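Local coordinates for protein putative polysaccharide binding proteins (DUF1812) (Bacteroides thetaiotaomicron VPI-5482, PDB 3GF8) that is probably a lipid-anchored outer-membrane component of fimbriae, inferred to take part in their assembly and possibly to bind polysaccharide, at residues 259-271 / 278-290. Numbering follows the deposited sequence. Where two conformers were deposited one is given.
Sequences EYLDRQSNYHIIF and LAVQIVVNGWVHR. With EDO (1,2-ethanediol), chain B.
His268 O accepts two hydrogen bonds: Asn285 N donates to it at 2.9 Å, nearly straight at 167°, and water 1, which also accepts from Gly286 N, donates to it as well. The Asn285 side chain carries the pairing past the end of strand 279-284. With CG anti to the carbonyl carbon (chi1 -64°), its amide reaches alongside strand 266-271, where OD1 accepts from His268 N at 2.8 Å and ND2 donates a hydrogen bond to Asn266 O at 3.0 Å. The second bond lies in the carbonyl plane of Asn266, whereas His268 N stands 32° out of the amide's carbonyl plane. ND2 also donates to Glu251, whose OE2 accepts from Tyr260 OH and Gln264 NE2 too, so one carboxylate gathers helix, loop and turn. Replacing the Asn285 side chain by an alanine is likely to leave His268 N and Asn266 O without these mates and to cost Glu251 OE2 one of its three donors.

Farther along, Ile270 and Val283 form an antiparallel hydrogen-bonded pair: Ile270 N to Val283 O and the reciprocal bond are both in the carbonyl planes. The flanking pairs, Ile269 with Val284 and Phe271 with Ile282, are non-hydrogen-bonded and place their side chains on one buried face. There Ile282 lies beside Phe271, its CG2 3.6 Å from ring atom CD2, while Ala279 CB comes to the edge of that ring at 4.3 Å. Val284 CG1 sits 3.9 Å from Tyr260 OH.

This is a beta hairpin, 266-273 with 279-284, continued by the type I' turn Val284-Trp287 into strand 287-290. Strand 266-273 pairs in parallel with 139-158 on its other edge, and helix 241-246 packs against Tyr267, Ile269 and Phe271.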
ATOM      1  N   GLU A 259       0.981   7.777  -9.718  1.00 28.00           N
ATOM      2  CA  GLU A 259      -0.022   6.928 -10.278  1.00 26.84           C
ATOM      3  C   GLU A 259       0.477   5.520 -10.451  1.00 25.41           C
ATOM      4  O   GLU A 259      -0.267   4.580 -10.174  1.00 22.57           O
ATOM      5  CB  GLU A 259      -0.527   7.470 -11.600  1.00 26.23           C
ATOM      6  CG  GLU A 259      -1.650   6.604 -12.158  1.00 33.26           C
ATOM      7  CD  GLU A 259      -2.415   7.262 -13.296  1.00 46.03           C
ATOM      8  OE1 GLU A 259      -2.027   8.393 -13.729  1.00 49.65           O
ATOM      9  OE2 GLU A 259      -3.407   6.632 -13.742  1.00 37.26           O
ATOM     10  N   TYR A 260       1.734   5.371 -10.886  1.00 27.64           N
ATOM     11  CA  TYR A 260       2.342   4.049 -10.965  1.00 27.04           C
ATOM     12  C   TYR A 260       2.475   3.431  -9.568  1.00 28.09           C
ATOM     13  O   TYR A 260       2.107   2.277  -9.335  1.00 28.39           O
ATOM     14  CB  TYR A 260       3.703   4.122 -11.611  1.00 25.51           C
ATOM     15  CG  TYR A 260       4.433   2.808 -11.626  1.00 27.56           C
ATOM     16  CD1 TYR A 260       3.863   1.683 -12.196  1.00 29.20           C
ATOM     17  CD2 TYR A 260       5.715   2.692 -11.085  1.00 29.16           C
ATOM     18  CE1 TYR A 260       4.550   0.477 -12.216  1.00 26.27           C
ATOM     19  CE2 TYR A 260       6.414   1.508 -11.133  1.00 31.33           C
ATOM     20  CZ  TYR A 260       5.819   0.399 -11.688  1.00 28.16           C
ATOM     21  OH  TYR A 260       6.498  -0.776 -11.711  1.00 26.15           O
ATOM     22  N   LEU A 261       2.985   4.214  -8.631  1.00 28.73           N
ATOM     23  CA  LEU A 261       3.133   3.733  -7.256  1.00 29.53           C
ATOM     24  C   LEU A 261       1.793   3.281  -6.620  1.00 27.77           C
ATOM     25  O   LEU A 261       1.750   2.304  -5.849  1.00 29.09           O
ATOM     26  CB  LEU A 261       3.794   4.797  -6.394  1.00 29.01           C
ATOM     27  CG  LEU A 261       5.237   5.146  -6.771  1.00 28.51           C
ATOM     28  CD1 LEU A 261       5.769   6.238  -5.792  1.00 28.61           C
ATOM     29  CD2 LEU A 261       6.111   3.894  -6.804  1.00 20.19           C
ATOM     30  N   ASP A 262       0.709   3.967  -6.948  1.00 26.02           N
ATOM     31  CA  ASP A 262      -0.602   3.613  -6.398  1.00 24.77           C
ATOM     32  C   ASP A 262      -1.180   2.428  -7.107  1.00 23.04           C
ATOM     33  O   ASP A 262      -1.752   1.514  -6.463  1.00 25.69           O
ATOM     34  CB  ASP A 262      -1.611   4.745  -6.531  1.00 27.78           C
ATOM     35  CG  ASP A 262      -1.328   5.892  -5.607  1.00 25.27           C
ATOM     36  OD1 ASP A 262      -0.739   5.693  -4.527  1.00 37.07           O
ATOM     37  OD2 ASP A 262      -1.705   7.010  -5.972  1.00 32.21           O
ATOM     38  N   ARG A 263      -1.049   2.425  -8.425  1.00 20.22           N
ATOM     39  CA  ARG A 263      -1.676   1.372  -9.225  1.00 23.56           C
ATOM     40  C   ARG A 263      -0.997   0.026  -9.094  1.00 24.92           C
ATOM     41  O   ARG A 263      -1.655  -1.003  -9.118  1.00 26.23           O
ATOM     42  CB  ARG A 263      -1.689   1.749 -10.703  1.00 25.28           C
ATOM     43  CG  ARG A 263      -2.885   2.545 -11.142  1.00 26.90           C
ATOM     44  CD  ARG A 263      -2.847   2.658 -12.656  1.00 35.84           C
ATOM     45  NE  ARG A 263      -3.755   3.678 -13.140  1.00 35.88           N
ATOM     46  CZ  ARG A 263      -5.048   3.494 -13.382  1.00 35.77           C
ATOM     47  NH1 ARG A 263      -5.640   2.307 -13.212  1.00 27.86           N
ATOM     48  NH2 ARG A 263      -5.756   4.524 -13.822  1.00 35.34           N
ATOM     49  N   GLN A 264       0.331   0.036  -9.009  1.00 25.84           N
ATOM     50  CA  GLN A 264       1.108  -1.189  -8.901  1.00 25.19           C
ATOM     51  C   GLN A 264       1.345  -1.507  -7.440  1.00 25.67           C
ATOM     52  O   GLN A 264       1.846  -0.657  -6.686  1.00 24.25           O
ATOM     53  CB  GLN A 264       2.466  -1.008  -9.615  1.00 25.96           C
ATOM     54  CG  GLN A 264       3.353  -2.267  -9.654  1.00 27.10           C
ATOM     55  CD  GLN A 264       2.585  -3.502 -10.122  1.00 28.33           C
ATOM     56  OE1 GLN A 264       1.849  -4.100  -9.346  1.00 20.18           O
ATOM     57  NE2 GLN A 264       2.749  -3.875 -11.387  1.00 17.78           N
ATOM     58  N   SER A 265       1.018  -2.722  -7.021  1.00 23.93           N
ATOM     59  CA  SER A 265       1.322  -3.085  -5.639  1.00 25.79           C
ATOM     60  C   SER A 265       2.165  -4.336  -5.468  1.00 26.53           C
ATOM     61  O   SER A 265       2.424  -4.758  -4.332  1.00 23.57           O
ATOM     62  CB  SER A 265       0.019  -3.174  -4.817  1.00 28.35           C
ATOM     63  OG  SER A 265      -0.668  -1.937  -4.863  1.00 21.82           O
ATOM     64  N   ASN A 266       2.568  -4.955  -6.574  1.00 25.96           N
ATOM     65  CA  ASN A 266       3.546  -6.020  -6.521  1.00 28.15           C
ATOM     66  C   ASN A 266       4.738  -5.684  -7.362  1.00 26.02           C
ATOM     67  O   ASN A 266       4.613  -5.511  -8.572  1.00 26.66           O
ATOM     68  CB  ASN A 266       2.968  -7.315  -7.039  1.00 30.77           C
ATOM     69  CG  ASN A 266       1.801  -7.754  -6.255  1.00 36.87           C
ATOM     70  OD1 ASN A 266       0.663  -7.520  -6.643  1.00 45.58           O
ATOM     71  ND2 ASN A 266       2.063  -8.360  -5.106  1.00 46.13           N
ATOM     72  N   TYR A 267       5.900  -5.653  -6.729  1.00 24.13           N
ATOM     73  CA  TYR A 267       7.123  -5.255  -7.381  1.00 24.05           C
ATOM     74  C   TYR A 267       8.142  -6.350  -7.207  1.00 26.92           C
ATOM     75  O   TYR A 267       8.563  -6.636  -6.096  1.00 30.85           O
ATOM     76  CB  TYR A 267       7.637  -3.983  -6.742  1.00 23.99           C
ATOM     77  CG  TYR A 267       6.737  -2.780  -6.882  1.00 23.79           C
ATOM     78  CD1 TYR A 267       5.716  -2.553  -5.999  1.00 19.22           C
ATOM     79  CD2 TYR A 267       6.950  -1.845  -7.887  1.00 31.09           C
ATOM     80  CE1 TYR A 267       4.908  -1.445  -6.115  1.00 22.23           C
ATOM     81  CE2 TYR A 267       6.140  -0.729  -8.007  1.00 30.46           C
ATOM     82  CZ  TYR A 267       5.123  -0.546  -7.123  1.00 25.23           C
ATOM     83  OH  TYR A 267       4.330   0.560  -7.230  1.00 27.29           O
ATOM     84  N   HIS A 268       8.524  -6.995  -8.293  1.00 25.62           N
ATOM     85  CA  HIS A 268       9.582  -7.963  -8.230  1.00 26.37           C
ATOM     86  C   HIS A 268      10.783  -7.339  -8.880  1.00 26.10           C
ATOM     87  O   HIS A 268      10.802  -7.156 -10.096  1.00 26.50           O
ATOM     88  CB  HIS A 268       9.209  -9.232  -8.971  1.00 27.52           C
ATOM     89  CG  HIS A 268      10.265 -10.289  -8.894  1.00 30.19           C
ATOM     90  ND1 HIS A 268      10.096 -11.548  -9.417  1.00 39.23           N
ATOM     91  CD2 HIS A 268      11.497 -10.282  -8.332  1.00 45.06           C
ATOM     92  CE1 HIS A 268      11.184 -12.266  -9.208  1.00 41.16           C
ATOM     93  NE2 HIS A 268      12.053 -11.521  -8.552  1.00 46.26           N
ATOM     94  N   ILE A 269      11.772  -7.015  -8.056  1.00 27.16           N
ATOM     95  CA  ILE A 269      12.964  -6.315  -8.465  1.00 26.01           C
ATOM     96  C   ILE A 269      14.181  -7.177  -8.234  1.00 25.96           C
ATOM     97  O   ILE A 269      14.452  -7.598  -7.093  1.00 24.94           O
ATOM     98  CB  ILE A 269      13.117  -5.006  -7.675  1.00 29.05           C
ATOM     99  CG1 ILE A 269      11.784  -4.220  -7.697  1.00 29.64           C
ATOM    100  CG2 ILE A 269      14.334  -4.214  -8.200  1.00 28.10           C
ATOM    101  CD1 ILE A 269      11.890  -2.818  -7.132  1.00 26.74           C
ATOM    102  N   ILE A 270      14.901  -7.476  -9.313  1.00 27.56           N
ATOM    103  CA  ILE A 270      16.253  -7.996  -9.213  1.00 27.66           C
ATOM    104  C   ILE A 270      17.279  -6.854  -9.336  1.00 28.19           C
ATOM    105  O   ILE A 270      17.254  -6.101 -10.308  1.00 27.18           O
ATOM    106  CB  ILE A 270      16.595  -9.010 -10.300  1.00 30.84           C
ATOM    107  CG1 ILE A 270      15.485 -10.047 -10.493  1.00 35.84           C
ATOM    108  CG2 ILE A 270      17.837  -9.748  -9.897  1.00 26.95           C
ATOM    109  CD1 ILE A 270      15.150 -10.796  -9.254  1.00 41.48           C
ATOM    110  N   PHE A 271      18.183  -6.750  -8.361  1.00 26.68           N
ATOM    111  CA  PHE A 271      19.401  -5.966  -8.494  1.00 28.98           C
ATOM    112  C   PHE A 271      20.577  -6.808  -8.978  1.00 28.08           C
ATOM    113  O   PHE A 271      20.893  -7.885  -8.411  1.00 27.29           O
ATOM    114  CB  PHE A 271      19.769  -5.330  -7.157  1.00 32.47           C
ATOM    115  CG  PHE A 271      18.703  -4.434  -6.620  1.00 33.77           C
ATOM    116  CD1 PHE A 271      17.629  -4.961  -5.947  1.00 33.83           C
ATOM    117  CD2 PHE A 271      18.777  -3.072  -6.795  1.00 33.41           C
ATOM    118  CE1 PHE A 271      16.647  -4.158  -5.465  1.00 35.33           C
ATOM    119  CE2 PHE A 271      17.795  -2.259  -6.306  1.00 32.26           C
ATOM    120  CZ  PHE A 271      16.728  -2.803  -5.645  1.00 34.64           C
ATOM    121  N   LEU A 278      27.476  -1.668  -6.193  1.00 28.04           N
ATOM    122  CA  LEU A 278      26.836  -0.662  -7.040  0.50 27.35           C
ATOM    123  C   LEU A 278      25.850  -1.413  -7.933  1.00 26.45           C
ATOM    124  O   LEU A 278      26.225  -2.415  -8.547  1.00 28.19           O
ATOM    125  CB  LEU A 278      27.912   0.052  -7.873  0.50 27.01           C
ATOM    126  CG  LEU A 278      27.625   1.059  -8.989  0.50 29.37           C
ATOM    127  CD1 LEU A 278      27.055   2.371  -8.420  0.50 36.02           C
ATOM    128  CD2 LEU A 278      28.924   1.323  -9.834  0.50 19.91           C
ATOM    129  N   ALA A 279      24.609  -0.939  -7.992  1.00 24.17           N
ATOM    130  CA  ALA A 279      23.613  -1.491  -8.929  1.00 24.89           C
ATOM    131  C   ALA A 279      23.947  -1.098 -10.377  1.00 24.86           C
ATOM    132  O   ALA A 279      24.010   0.091 -10.739  1.00 26.56           O
ATOM    133  CB  ALA A 279      22.193  -1.048  -8.556  1.00 24.16           C
ATOM    134  N   VAL A 280      24.241  -2.107 -11.194  1.00 23.95           N
ATOM    135  CA  VAL A 280      24.528  -1.872 -12.590  1.00 24.24           C
ATOM    136  C   VAL A 280      23.223  -1.744 -13.352  1.00 26.69           C
ATOM    137  O   VAL A 280      23.035  -0.815 -14.174  1.00 26.90           O
ATOM    138  CB  VAL A 280      25.416  -2.951 -13.170  1.00 22.83           C
ATOM    139  CG1 VAL A 280      25.635  -2.686 -14.659  1.00 24.22           C
ATOM    140  CG2 VAL A 280      26.731  -2.969 -12.387  1.00 22.35           C
ATOM    141  N   GLN A 281      22.307  -2.653 -13.054  1.00 25.80           N
ATOM    142  CA  GLN A 281      20.986  -2.599 -13.628  1.00 27.06           C
ATOM    143  C   GLN A 281      20.014  -3.278 -12.707  1.00 26.15           C
ATOM    144  O   GLN A 281      20.423  -4.098 -11.886  1.00 26.50           O
ATOM    145  CB  GLN A 281      20.969  -3.283 -14.999  1.00 29.84           C
ATOM    146  CG  GLN A 281      21.502  -4.694 -14.988  1.00 36.48           C
ATOM    147  CD  GLN A 281      21.057  -5.511 -16.202  1.00 41.60           C
ATOM    148  OE1 GLN A 281      21.217  -5.088 -17.357  1.00 34.47           O
ATOM    149  NE2 GLN A 281      20.520  -6.709 -15.935  1.00 40.62           N
ATOM    150  N   ILE A 282      18.744  -2.903 -12.841  1.00 22.77           N
ATOM    151  CA  ILE A 282      17.660  -3.570 -12.163  1.00 23.90           C
ATOM    152  C   ILE A 282      16.640  -4.121 -13.155  1.00 20.98           C
ATOM    153  O   ILE A 282      16.518  -3.663 -14.294  1.00 21.89           O
ATOM    154  CB  ILE A 282      16.953  -2.635 -11.132  1.00 23.60           C
ATOM    155  CG1 ILE A 282      16.156  -1.536 -11.837  1.00 26.51           C
ATOM    156  CG2 ILE A 282      17.987  -2.048 -10.208  1.00 22.63           C
ATOM    157  CD1 ILE A 282      15.717  -0.424 -10.936  1.00 26.86           C
ATOM    158  N   VAL A 283      15.872  -5.097 -12.709  1.00 21.48           N
ATOM    159  CA  VAL A 283      14.780  -5.572 -13.488  1.00 17.72           C
ATOM    160  C   VAL A 283      13.593  -5.440 -12.576  1.00 23.25           C
ATOM    161  O   VAL A 283      13.586  -6.009 -11.479  1.00 23.15           O
ATOM    162  CB  VAL A 283      15.006  -6.976 -13.932  1.00 17.46           C
ATOM    163  CG1 VAL A 283      13.746  -7.543 -14.736  1.00 14.74           C
ATOM    164  CG2 VAL A 283      16.212  -7.018 -14.782  1.00 16.07           C
ATOM    165  N   VAL A 284      12.620  -4.639 -13.006  1.00 23.28           N
ATOM    166  CA  VAL A 284      11.378  -4.433 -12.259  1.00 22.76           C
ATOM    167  C   VAL A 284      10.261  -5.060 -13.048  1.00 21.36           C
ATOM    168  O   VAL A 284       9.960  -4.631 -14.149  1.00 24.37           O
ATOM    169  CB  VAL A 284      11.097  -2.956 -12.031  1.00 21.45           C
ATOM    170  CG1 VAL A 284       9.808  -2.754 -11.168  1.00 18.26           C
ATOM    171  CG2 VAL A 284      12.317  -2.300 -11.402  1.00 22.91           C
ATOM    172  N   ASN A 285       9.671  -6.103 -12.493  1.00 23.92           N
ATOM    173  CA  ASN A 285       8.595  -6.836 -13.170  1.00 23.68           C
ATOM    174  C   ASN A 285       8.916  -7.070 -14.660  1.00 23.99           C
ATOM    175  O   ASN A 285       8.113  -6.795 -15.540  1.00 25.53           O
ATOM    176  CB  ASN A 285       7.265  -6.094 -12.979  1.00 24.45           C
ATOM    177  CG  ASN A 285       6.813  -6.035 -11.517  1.00 23.70           C
ATOM    178  OD1 ASN A 285       7.226  -6.865 -10.722  1.00 24.92           O
ATOM    179  ND2 ASN A 285       5.959  -5.040 -11.159  1.00 25.62           N
ATOM    180  N   GLY A 286      10.103  -7.583 -14.938  1.00 22.92           N
ATOM    181  CA  GLY A 286      10.457  -7.942 -16.297  1.00 22.62           C
ATOM    182  C   GLY A 286      11.144  -6.852 -17.099  1.00 23.34           C
ATOM    183  O   GLY A 286      11.788  -7.168 -18.105  1.00 20.81           O
ATOM    184  N   TRP A 287      11.036  -5.591 -16.658  1.00 20.26           N
ATOM    185  CA  TRP A 287      11.635  -4.473 -17.385  1.00 24.33           C
ATOM    186  C   TRP A 287      13.028  -4.200 -16.909  1.00 25.05           C
ATOM    187  O   TRP A 287      13.207  -3.905 -15.741  1.00 24.60           O
ATOM    188  CB  TRP A 287      10.816  -3.201 -17.225  1.00 23.97           C
ATOM    189  CG  TRP A 287       9.451  -3.339 -17.797  1.00 29.99           C
ATOM    190  CD1 TRP A 287       8.360  -3.903 -17.194  1.00 22.82           C
ATOM    191  CD2 TRP A 287       9.030  -2.949 -19.117  1.00 27.86           C
ATOM    192  NE1 TRP A 287       7.269  -3.856 -18.053  1.00 28.19           N
ATOM    193  CE2 TRP A 287       7.657  -3.274 -19.234  1.00 25.07           C
ATOM    194  CE3 TRP A 287       9.684  -2.366 -20.211  1.00 21.42           C
ATOM    195  CZ2 TRP A 287       6.932  -3.049 -20.408  1.00 18.48           C
ATOM    196  CZ3 TRP A 287       8.961  -2.122 -21.364  1.00 25.60           C
ATOM    197  CH2 TRP A 287       7.580  -2.461 -21.449  1.00 21.75           C
ATOM    198  N   VAL A 288      13.986  -4.263 -17.838  1.00 21.58           N
ATOM    199  CA  VAL A 288      15.380  -4.010 -17.565  1.00 24.27           C
ATOM    200  C   VAL A 288      15.665  -2.509 -17.610  1.00 25.05           C
ATOM    201  O   VAL A 288      15.216  -1.874 -18.527  1.00 25.68           O
ATOM    202  CB  VAL A 288      16.241  -4.707 -18.614  1.00 24.23           C
ATOM    203  CG1 VAL A 288      17.694  -4.533 -18.282  1.00 28.09           C
ATOM    204  CG2 VAL A 288      15.837  -6.205 -18.738  1.00 25.19           C
ATOM    205  N   HIS A 289      16.347  -1.968 -16.591  1.00 27.32           N
ATOM    206  CA  HIS A 289      16.805  -0.563 -16.516  1.00 27.95           C
ATOM    207  C   HIS A 289      18.264  -0.432 -16.031  1.00 30.23           C
ATOM    208  O   HIS A 289      18.609  -0.890 -14.928  1.00 32.65           O
ATOM    209  CB  HIS A 289      15.911   0.230 -15.567  1.00 28.02           C
ATOM    210  CG  HIS A 289      14.458   0.144 -15.907  1.00 36.07           C
ATOM    211  ND1 HIS A 289      13.910   0.781 -17.001  1.00 36.06           N
ATOM    212  CD2 HIS A 289      13.436  -0.501 -15.296  1.00 44.97           C
ATOM    213  CE1 HIS A 289      12.615   0.527 -17.048  1.00 36.00           C
ATOM    214  NE2 HIS A 289      12.303  -0.253 -16.028  1.00 38.59           N
ATOM    215  N   ARG A 290      19.119   0.157 -16.873  1.00 30.49           N
ATOM    216  CA  ARG A 290      20.487   0.542 -16.505  1.00 30.33           C
ATOM    217  C   ARG A 290      20.441   1.630 -15.419  1.00 29.53           C
ATOM    218  O   ARG A 290      19.615   2.531 -15.471  1.00 28.42           O
ATOM    219  CB  ARG A 290      21.229   1.101 -17.717  1.00 30.98           C
ATOM    220  CG  ARG A 290      22.740   1.415 -17.502  1.00 36.80           C
ATOM    221  CD  ARG A 290      23.542   0.108 -17.519  1.00 51.01           C
ATOM    222  NE  ARG A 290      25.006   0.252 -17.582  1.00 57.02           N
ATOM    223  CZ  ARG A 290      25.801   0.599 -16.566  1.00 53.58           C
ATOM    224  NH1 ARG A 290      25.276   0.872 -15.371  1.00 44.08           N
ATOM    225  NH2 ARG A 290      27.132   0.679 -16.752  1.00 45.15           N
TER
HETATM  226  C1  EDO B   1       5.661  -9.631  -5.785  1.00 60.27           C
HETATM  227  O1  EDO B   1       4.358  -9.587  -5.173  1.00 67.41           O
HETATM  228  C2  EDO B   1       5.997 -11.078  -6.141  1.00 62.22           C
HETATM  229  O2  EDO B   1       6.414 -11.221  -7.512  1.00 59.01           O
HETATM  230  O   HOH W   1      11.602  -8.577 -12.350  1.00 30.64           O